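Local coordinates for polyketide synthase PksR (Bacillus subtilis, PDB 4U3V), which takes part in building the antibiotic bacillaene, this piece being the double-hotdog enoyl-isomerase domain of the synthase, at residues A56-L61 / K123-G128; K100-Q103 / I108-Q111; M113-E116 / L121-P124. One frame throughout, in Å; residues are numbered along the deposited sequence.

Interaction 1 (A56-L61 / K123-G128); sequences ATYGSL and KPAAIG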
loop_
_atom_site.group_PDB
_atom_site.type_symbol
_atom_site.label_atom_id
_atom_site.label_comp_id
_atom_site.label_asym_id
_atom_site.label_seq_id
_atom_site.Cartn_x
_atom_site.Cartn_y
_atom_site.Cartn_z
ATOM N N ALA A 56 -2.877 0.262 -3.682
ATOM C CA ALA A 56 -2.534 -0.564 -2.515
ATOM C C ALA A 56 -2.855 -2.066 -2.661
ATOM O O ALA A 56 -2.261 -2.908 -1.976
ATOM C CB ALA A 56 -3.210 0.039 -1.265
ATOM N N THR A 57 -3.836 -2.394 -3.511
ATOM C CA THR A 57 -4.219 -3.764 -3.745
ATOM C C THR A 57 -3.022 -4.594 -4.194
ATOM O O THR A 57 -2.865 -5.747 -3.835
ATOM C CB THR A 57 -5.345 -3.829 -4.803
ATOM O OG1 THR A 57 -6.415 -2.929 -4.419
ATOM C CG2 THR A 57 -5.908 -5.252 -4.886
ATOM N N TYR A 58 -2.199 -4.016 -5.053
ATOM C CA TYR A 58 -1.200 -4.805 -5.782
ATOM C C TYR A 58 -0.092 -5.377 -4.906
ATOM O O TYR A 58 0.277 -6.548 -5.083
ATOM C CB TYR A 58 -0.624 -3.996 -6.939
ATOM C CG TYR A 58 -1.667 -3.445 -7.840
ATOM C CD1 TYR A 58 -2.654 -4.277 -8.342
ATOM C CD2 TYR A 58 -1.666 -2.095 -8.217
ATOM C CE1 TYR A 58 -3.666 -3.773 -9.119
ATOM C CE2 TYR A 58 -2.669 -1.590 -9.026
ATOM C CZ TYR A 58 -3.654 -2.441 -9.480
ATOM O OH TYR A 58 -4.653 -1.977 -10.285
ATOM N N GLY A 59 0.441 -4.579 -3.971
ATOM C CA GLY A 59 1.491 -5.095 -3.061
ATOM C C GLY A 59 0.930 -6.237 -2.201
ATOM O O GLY A 59 1.605 -7.248 -1.953
ATOM N N SER A 60 -0.344 -6.118 -1.801
ATOM C CA SER A 60 -0.933 -7.209 -0.999
ATOM C C SER A 60 -1.055 -8.528 -1.793
ATOM O O SER A 60 -0.826 -9.621 -1.233
ATOM C CB SER A 60 -2.310 -6.796 -0.479
ATOM O OG SER A 60 -2.162 -5.719 0.494
ATOM N N LEU A 61 -1.498 -8.438 -3.046
ATOM C CA LEU A 61 -1.539 -9.623 -3.951
ATOM C C LEU A 61 -0.146 -10.168 -4.209
ATOM O O LEU A 61 0.069 -11.393 -4.247
ATOM C CB LEU A 61 -2.201 -9.268 -5.292
ATOM C CG LEU A 61 -3.722 -9.198 -5.232
ATOM C CD1 LEU A 61 -4.272 -8.502 -6.480
ATOM C CD2 LEU A 61 -4.252 -10.629 -5.108
ATOM N N LYS A 123 -4.724 -8.467 -18.834
ATOM C CA LYS A 123 -3.871 -7.309 -19.082
ATOM C C LYS A 123 -3.078 -7.066 -17.791
ATOM O O LYS A 123 -3.619 -7.271 -16.714
ATOM C CB LYS A 123 -4.765 -6.096 -19.324
ATOM C CG LYS A 123 -5.475 -6.089 -20.673
ATOM C CD LYS A 123 -5.807 -4.664 -21.103
ATOM C CE LYS A 123 -4.695 -4.062 -21.946
ATOM N NZ LYS A 123 -4.818 -4.464 -23.376
ATOM N N PRO A 124 -1.815 -6.613 -17.895
ATOM C CA PRO A 124 -1.036 -6.335 -16.676
ATOM C C PRO A 124 -1.483 -5.076 -15.894
ATOM O O PRO A 124 -1.759 -4.003 -16.487
ATOM C CB PRO A 124 0.416 -6.237 -17.187
ATOM C CG PRO A 124 0.273 -5.853 -18.624
ATOM C CD PRO A 124 -0.988 -6.527 -19.121
ATOM N N ALA A 125 -1.717 -5.256 -14.596
ATOM C CA ALA A 125 -2.014 -4.150 -13.698
ATOM C C ALA A 125 -0.729 -3.701 -12.993
ATOM O O ALA A 125 -0.543 -2.497 -12.731
ATOM C CB ALA A 125 -3.039 -4.596 -12.653
ATOM N N ALA A 126 0.099 -4.675 -12.619
ATOM C CA ALA A 126 1.364 -4.396 -11.873
ATOM C C ALA A 126 2.396 -5.462 -12.129
ATOM O O ALA A 126 2.051 -6.585 -12.446
ATOM C CB ALA A 126 1.084 -4.294 -10.356
ATOM N N ILE A 127 3.672 -5.118 -11.935
ATOM C CA ILE A 127 4.747 -6.077 -12.096
ATOM C C ILE A 127 5.729 -5.828 -10.981
ATOM O O ILE A 127 5.842 -4.695 -10.494
ATOM C CB ILE A 127 5.442 -5.904 -13.468
ATOM C CG1 ILE A 127 6.001 -4.486 -13.617
ATOM C CG2 ILE A 127 4.455 -6.203 -14.591
ATOM C CD1 ILE A 127 7.427 -4.418 -14.141
ATOM N N GLY A 128 6.284 -6.913 -10.458
ATOM C CA GLY A 128 7.358 -6.831 -9.447
ATOM C C GLY A 128 8.220 -8.082 -9.390
ATOM O O GLY A 128 8.158 -8.944 -10.288
#
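With chi1 at -53°, the Tyr58 side chain leaves its helix with CG anti to the carbonyl carbon and beside the backbone N, which sends the phenol ring across to Ala125 and Ala126. The backbone of those two alanines is the other half of the geometry. Ala125 has a psi of -39°, outside the extended range of a strand, whereas Ala126 returns to extended values. The two residues form a classic beta bulge opposite Ile112, and both methyl groups therefore point toward Tyr58, although consecutive residues of a regular strand would face opposite ways.

The methyl groups divide the tyrosine between them. Ala126 CB lies at the root of the side chain, 3.8 Å from Tyr58 CG and equally close to its CB, approaching the ring obliquely. Ala125 CB takes the outer end, 3.7 Å from Tyr58 CE1 and 3.9 Å from Tyr58 OH. Ala125 O is over one face of the ring but farther off, 4.4 Å from Tyr58 CE2. Beyond these segments the ring of Tyr83 meets that of Tyr58 with the planes inclined at about 55°, while Ile87, Leu97 and Ile112 also pack on Tyr58.

All three touching residues are buried, and the segments share just 128 Å² of surface. No hydrogen bond passes between them. An aromatic ring against two methyl groups is held by dispersion and the exclusion of water, so where the helix of the N-terminal hotdog meets the corner of the strand, no directional bond joins the two segments.

Interaction 2 (K100-Q103 / I108-Q111); sequences KPLQ and IELQ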
loop_
_atom_site.group_PDB
_atom_site.type_symbol
_atom_site.label_atom_id
_atom_site.label_comp_id
_atom_site.label_asym_id
_atom_site.label_seq_id
_atom_site.Cartn_x
_atom_site.Cartn_y
_atom_site.Cartn_z
ATOM N N LYS A 100 0.505 -13.956 -10.959
ATOM C CA LYS A 100 1.127 -15.114 -11.628
ATOM C C LYS A 100 2.641 -14.967 -11.579
ATOM O O LYS A 100 3.169 -13.927 -11.988
ATOM C CB LYS A 100 0.684 -15.162 -13.076
ATOM C CG LYS A 100 -0.820 -15.384 -13.228
ATOM C CD LYS A 100 -1.411 -14.641 -14.421
ATOM C CE LYS A 100 -2.916 -14.886 -14.527
ATOM N NZ LYS A 100 -3.549 -14.283 -15.736
ATOM N N PRO A 101 3.340 -15.996 -11.061
ATOM C CA PRO A 101 4.786 -15.912 -10.927
ATOM C C PRO A 101 5.453 -16.457 -12.177
ATOM O O PRO A 101 4.829 -17.194 -12.938
ATOM C CB PRO A 101 5.085 -16.811 -9.714
ATOM C CG PRO A 101 3.749 -17.175 -9.131
ATOM C CD PRO A 101 2.803 -17.125 -10.288
ATOM N N LEU A 102 6.719 -16.116 -12.374
ATOM C CA LEU A 102 7.362 -16.275 -13.672
ATOM C C LEU A 102 8.877 -16.306 -13.478
ATOM O O LEU A 102 9.401 -15.690 -12.544
ATOM C CB LEU A 102 6.964 -15.115 -14.590
ATOM C CG LEU A 102 7.313 -15.172 -16.079
ATOM C CD1 LEU A 102 6.390 -16.128 -16.825
ATOM C CD2 LEU A 102 7.261 -13.778 -16.692
ATOM N N GLN A 103 9.570 -17.051 -14.339
ATOM C CA GLN A 103 11.034 -17.152 -14.292
ATOM C C GLN A 103 11.704 -16.160 -15.237
ATOM O O GLN A 103 11.376 -16.093 -16.427
ATOM C CB GLN A 103 11.497 -18.575 -14.633
ATOM C CG GLN A 103 11.669 -19.496 -13.434
ATOM C CD GLN A 103 11.759 -18.734 -12.127
ATOM O OE1 GLN A 103 10.765 -18.182 -11.651
ATOM N NE2 GLN A 103 12.954 -18.693 -11.541
ATOM N N ILE A 108 12.484 -14.284 -9.478
ATOM C CA ILE A 108 11.057 -14.561 -9.636
ATOM C C ILE A 108 10.288 -13.267 -9.900
ATOM O O ILE A 108 10.199 -12.397 -9.035
ATOM C CB ILE A 108 10.482 -15.225 -8.376
ATOM C CG1 ILE A 108 11.371 -16.407 -7.941
ATOM C CG2 ILE A 108 9.049 -15.669 -8.631
ATOM C CD1 ILE A 108 11.366 -16.690 -6.445
ATOM N N GLU A 109 9.753 -13.150 -11.103
ATOM C CA GLU A 109 8.923 -12.021 -11.471
ATOM C C GLU A 109 7.435 -12.295 -11.180
ATOM O O GLU A 109 6.906 -13.358 -11.516
ATOM C CB GLU A 109 9.144 -11.731 -12.944
ATOM C CG GLU A 109 8.390 -10.550 -13.501
ATOM C CD GLU A 109 8.967 -10.099 -14.826
ATOM O OE1 GLU A 109 10.094 -10.529 -15.151
ATOM O OE2 GLU A 109 8.296 -9.327 -15.545
ATOM N N LEU A 110 6.747 -11.319 -10.589
ATOM C CA LEU A 110 5.306 -11.440 -10.351
ATOM C C LEU A 110 4.574 -10.563 -11.356
ATOM O O LEU A 110 4.881 -9.382 -11.490
ATOM C CB LEU A 110 4.943 -10.973 -8.938
ATOM C CG LEU A 110 5.553 -11.759 -7.772
ATOM C CD1 LEU A 110 5.256 -11.061 -6.454
ATOM C CD2 LEU A 110 5.069 -13.197 -7.753
ATOM N N GLN A 111 3.598 -11.134 -12.053
ATOM C CA GLN A 111 2.707 -10.348 -12.872
ATOM C C GLN A 111 1.286 -10.342 -12.292
ATOM O O GLN A 111 0.655 -11.381 -12.178
ATOM C CB GLN A 111 2.641 -10.942 -14.267
ATOM C CG GLN A 111 3.962 -10.861 -14.989
ATOM C CD GLN A 111 3.765 -10.633 -16.461
ATOM O OE1 GLN A 111 3.929 -11.554 -17.260
ATOM N NE2 GLN A 111 3.324 -9.431 -16.822
#
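Lys100 and Gln111 exchange two backbone hydrogen bonds. Lys100 N donates to Gln111 O at 2.9 Å, almost perfectly straight at 178°, and Gln111 N returns the bond to Lys100 O at 2.8 Å. Farther along, Glu109 N reaches Leu102 O over 2.9 Å, but the angle at the hydrogen falls to 148°, so this bond is bent. Between these two hydrogen-bonded pairs, Pro101 stands opposite Leu110 as a non-hydrogen-bonded pair. Its CA makes a CA-H...O contact with Glu109 O at 3.4 Å.

The packing differs on the two faces. On the face of Pro101 and Leu110, the leucine places CG beside its own backbone N (chi1 -62°), and its branch CD2 comes back to 4.1 Å from Pro101 CB. From the end of the strand, Ile108 CG2 reaches the same Pro101 CB more loosely, at 4.3 Å. Leu69 of helix 56-69 packs on Pro101 and Ile108, while Ala62 and Ala65 of that helix meet Leu110. The other face carries Lys100, Leu102, Glu109 and Gln111. Here the side chains of Leu102 and Gln111 cross at a slant, bringing Leu102 CD2 to 4.0 Å from Gln111 OE1, and the end of Lys100 leads away from Gln111.

One face against the helix and the other turned from it, in an antiparallel beta hairpin, is the pattern of a hotdog fold, whose sheet wraps a central helix.

Interaction 3 (M113-E116 / L121-P124); sequences MYRE and LWKP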
loop_
_atom_site.group_PDB
_atom_site.type_symbol
_atom_site.label_atom_id
_atom_site.label_comp_id
_atom_site.label_asym_id
_atom_site.label_seq_id
_atom_site.Cartn_x
_atom_site.Cartn_y
_atom_site.Cartn_z
ATOM N N MET A 113 -2.285 -9.495 -13.052
ATOM C CA MET A 113 -3.076 -9.275 -14.262
ATOM C C MET A 113 -4.523 -9.104 -13.864
ATOM O O MET A 113 -4.973 -9.639 -12.845
ATOM C CB MET A 113 -2.988 -10.507 -15.192
ATOM C CG MET A 113 -1.585 -11.080 -15.350
ATOM S SD MET A 113 -0.672 -10.027 -16.489
ATOM C CE MET A 113 -1.481 -10.337 -18.068
ATOM N N TYR A 114 -5.270 -8.374 -14.685
ATOM C CA TYR A 114 -6.695 -8.291 -14.503
ATOM C C TYR A 114 -7.406 -8.593 -15.798
ATOM O O TYR A 114 -6.827 -8.464 -16.879
ATOM C CB TYR A 114 -7.107 -6.901 -14.000
ATOM C CG TYR A 114 -7.049 -5.806 -15.054
ATOM C CD1 TYR A 114 -8.203 -5.314 -15.633
ATOM C CD2 TYR A 114 -5.830 -5.285 -15.445
ATOM C CE1 TYR A 114 -8.141 -4.298 -16.571
ATOM C CE2 TYR A 114 -5.748 -4.279 -16.389
ATOM C CZ TYR A 114 -6.909 -3.800 -16.940
ATOM O OH TYR A 114 -6.829 -2.793 -17.852
ATOM N N ARG A 115 -8.640 -9.035 -15.672
ATOM C CA ARG A 115 -9.370 -9.473 -16.857
ATOM C C ARG A 115 -10.289 -8.356 -17.261
ATOM O O ARG A 115 -11.254 -8.038 -16.557
ATOM C CB ARG A 115 -10.109 -10.779 -16.593
ATOM C CG ARG A 115 -10.741 -11.398 -17.828
ATOM C CD ARG A 115 -11.250 -12.794 -17.484
ATOM N NE ARG A 115 -10.461 -13.828 -18.144
ATOM C CZ ARG A 115 -10.366 -15.096 -17.746
ATOM N NH1 ARG A 115 -10.918 -15.508 -16.605
ATOM N NH2 ARG A 115 -9.618 -15.938 -18.444
ATOM N N GLU A 116 -9.913 -7.711 -18.367
ATOM C CA GLU A 116 -10.610 -6.546 -18.917
ATOM C C GLU A 116 -11.974 -6.988 -19.393
ATOM O O GLU A 116 -12.064 -7.805 -20.300
ATOM C CB GLU A 116 -9.792 -6.053 -20.105
ATOM C CG GLU A 116 -10.098 -4.666 -20.620
ATOM C CD GLU A 116 -9.159 -4.297 -21.751
ATOM O OE1 GLU A 116 -8.959 -5.141 -22.652
ATOM O OE2 GLU A 116 -8.572 -3.195 -21.709
ATOM N N LEU A 121 -9.760 -10.262 -22.045
ATOM C CA LEU A 121 -8.326 -10.535 -22.081
ATOM C C LEU A 121 -7.705 -10.130 -20.734
ATOM O O LEU A 121 -8.043 -9.079 -20.185
ATOM C CB LEU A 121 -7.659 -9.724 -23.194
ATOM C CG LEU A 121 -7.948 -10.161 -24.635
ATOM C CD1 LEU A 121 -7.375 -9.150 -25.625
ATOM C CD2 LEU A 121 -7.381 -11.552 -24.891
ATOM N N TRP A 122 -6.803 -10.964 -20.237
ATOM C CA TRP A 122 -5.825 -10.542 -19.223
ATOM C C TRP A 122 -4.915 -9.466 -19.699
ATOM O O TRP A 122 -4.337 -9.554 -20.783
ATOM C CB TRP A 122 -5.005 -11.727 -18.735
ATOM C CG TRP A 122 -5.839 -12.817 -18.122
ATOM C CD1 TRP A 122 -6.156 -14.054 -18.693
ATOM C CD2 TRP A 122 -6.414 -12.847 -16.783
ATOM N NE1 TRP A 122 -6.887 -14.807 -17.830
ATOM C CE2 TRP A 122 -7.109 -14.128 -16.670
ATOM C CE3 TRP A 122 -6.513 -11.927 -15.725
ATOM C CZ2 TRP A 122 -7.812 -14.487 -15.535
ATOM C CZ3 TRP A 122 -7.194 -12.310 -14.575
ATOM C CH2 TRP A 122 -7.862 -13.552 -14.490
ATOM N N LYS A 123 -4.724 -8.467 -18.834
ATOM C CA LYS A 123 -3.871 -7.309 -19.082
ATOM C C LYS A 123 -3.078 -7.066 -17.791
ATOM O O LYS A 123 -3.619 -7.271 -16.714
ATOM C CB LYS A 123 -4.765 -6.096 -19.324
ATOM C CG LYS A 123 -5.475 -6.089 -20.673
ATOM C CD LYS A 123 -5.807 -4.664 -21.103
ATOM C CE LYS A 123 -4.695 -4.062 -21.946
ATOM N NZ LYS A 123 -4.818 -4.464 -23.376
ATOM N N PRO A 124 -1.815 -6.613 -17.895
ATOM C CA PRO A 124 -1.036 -6.335 -16.676
ATOM C C PRO A 124 -1.483 -5.076 -15.894
ATOM O O PRO A 124 -1.759 -4.003 -16.487
ATOM C CB PRO A 124 0.416 -6.237 -17.187
ATOM C CG PRO A 124 0.273 -5.853 -18.624
ATOM C CD PRO A 124 -0.988 -6.527 -19.121
#
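Arg115 lies over one face of the Trp122 indole. Its CB is 4.0 Å from the centroid of the six-membered ring and 16° off the normal, a CH-pi contact. Beyond it the bend at chi3 keeps the guanidinium over the indole, the two planes 39° apart. Trp122 CZ2 sits 3.4 Å above the centre of that guanidinium; Arg115 NH2 and Trp122 NE1, both donors, are close without a hydrogen bond. Arg115 NH1 has its salt bridge with Glu96, and Lys100 meets the opposite face of the indole as a cation-pi partner. Met113 CB comes obliquely to Trp122 CE3 at 3.8 Å, while Met113 SD rests on Pro124 CA at 3.7 Å.

On the opposite side of the sheet from Arg115 and Trp122 lie Tyr114, Glu116 and Lys123. With CG between backbone N and carbonyl carbon (chi1 74°), Tyr114 runs alongside Lys123, with Tyr114 CE2 3.6 Å from Lys123 CB. Glu116 crosses Lys123 obliquely, its OE2 3.2 Å from Lys123 CD, while Glu116 OE1 is hydrogen-bonded to Ser119 OG; Lys123 NZ is beyond salt-bridge range.

Tyr114 N bonds to Lys123 O (2.8 Å) and Lys123 N bonds back to Tyr114 O, pairing the strands as an antiparallel beta hairpin of the N-terminal hotdog sheet.

In the fold
Strand 108-116 ties the set together: it pairs with strand 94-102 in interaction 2 and with strand 121-132 in interaction 3. Interactions 1 and 3 share Lys123 and Pro124 of that last strand, which turns a corner at Ala125. The two hairpin contacts lie about 15 Å apart between centres yet touch through Lys100, whose NZ is 3.4 Å from Trp122 CD2. Interaction 1 is about 11 Å from each of the others, centre to centre. It meets interaction 2 through a probable hydrogen bond from Leu110 N to Gly128 O at 2.8 Å, and interaction 3 by packing of Ala125 CB on Tyr114 CD2 at 4.0 Å. Helix 56-69 thus meets the same sheet in interaction 1 and beside interaction 2.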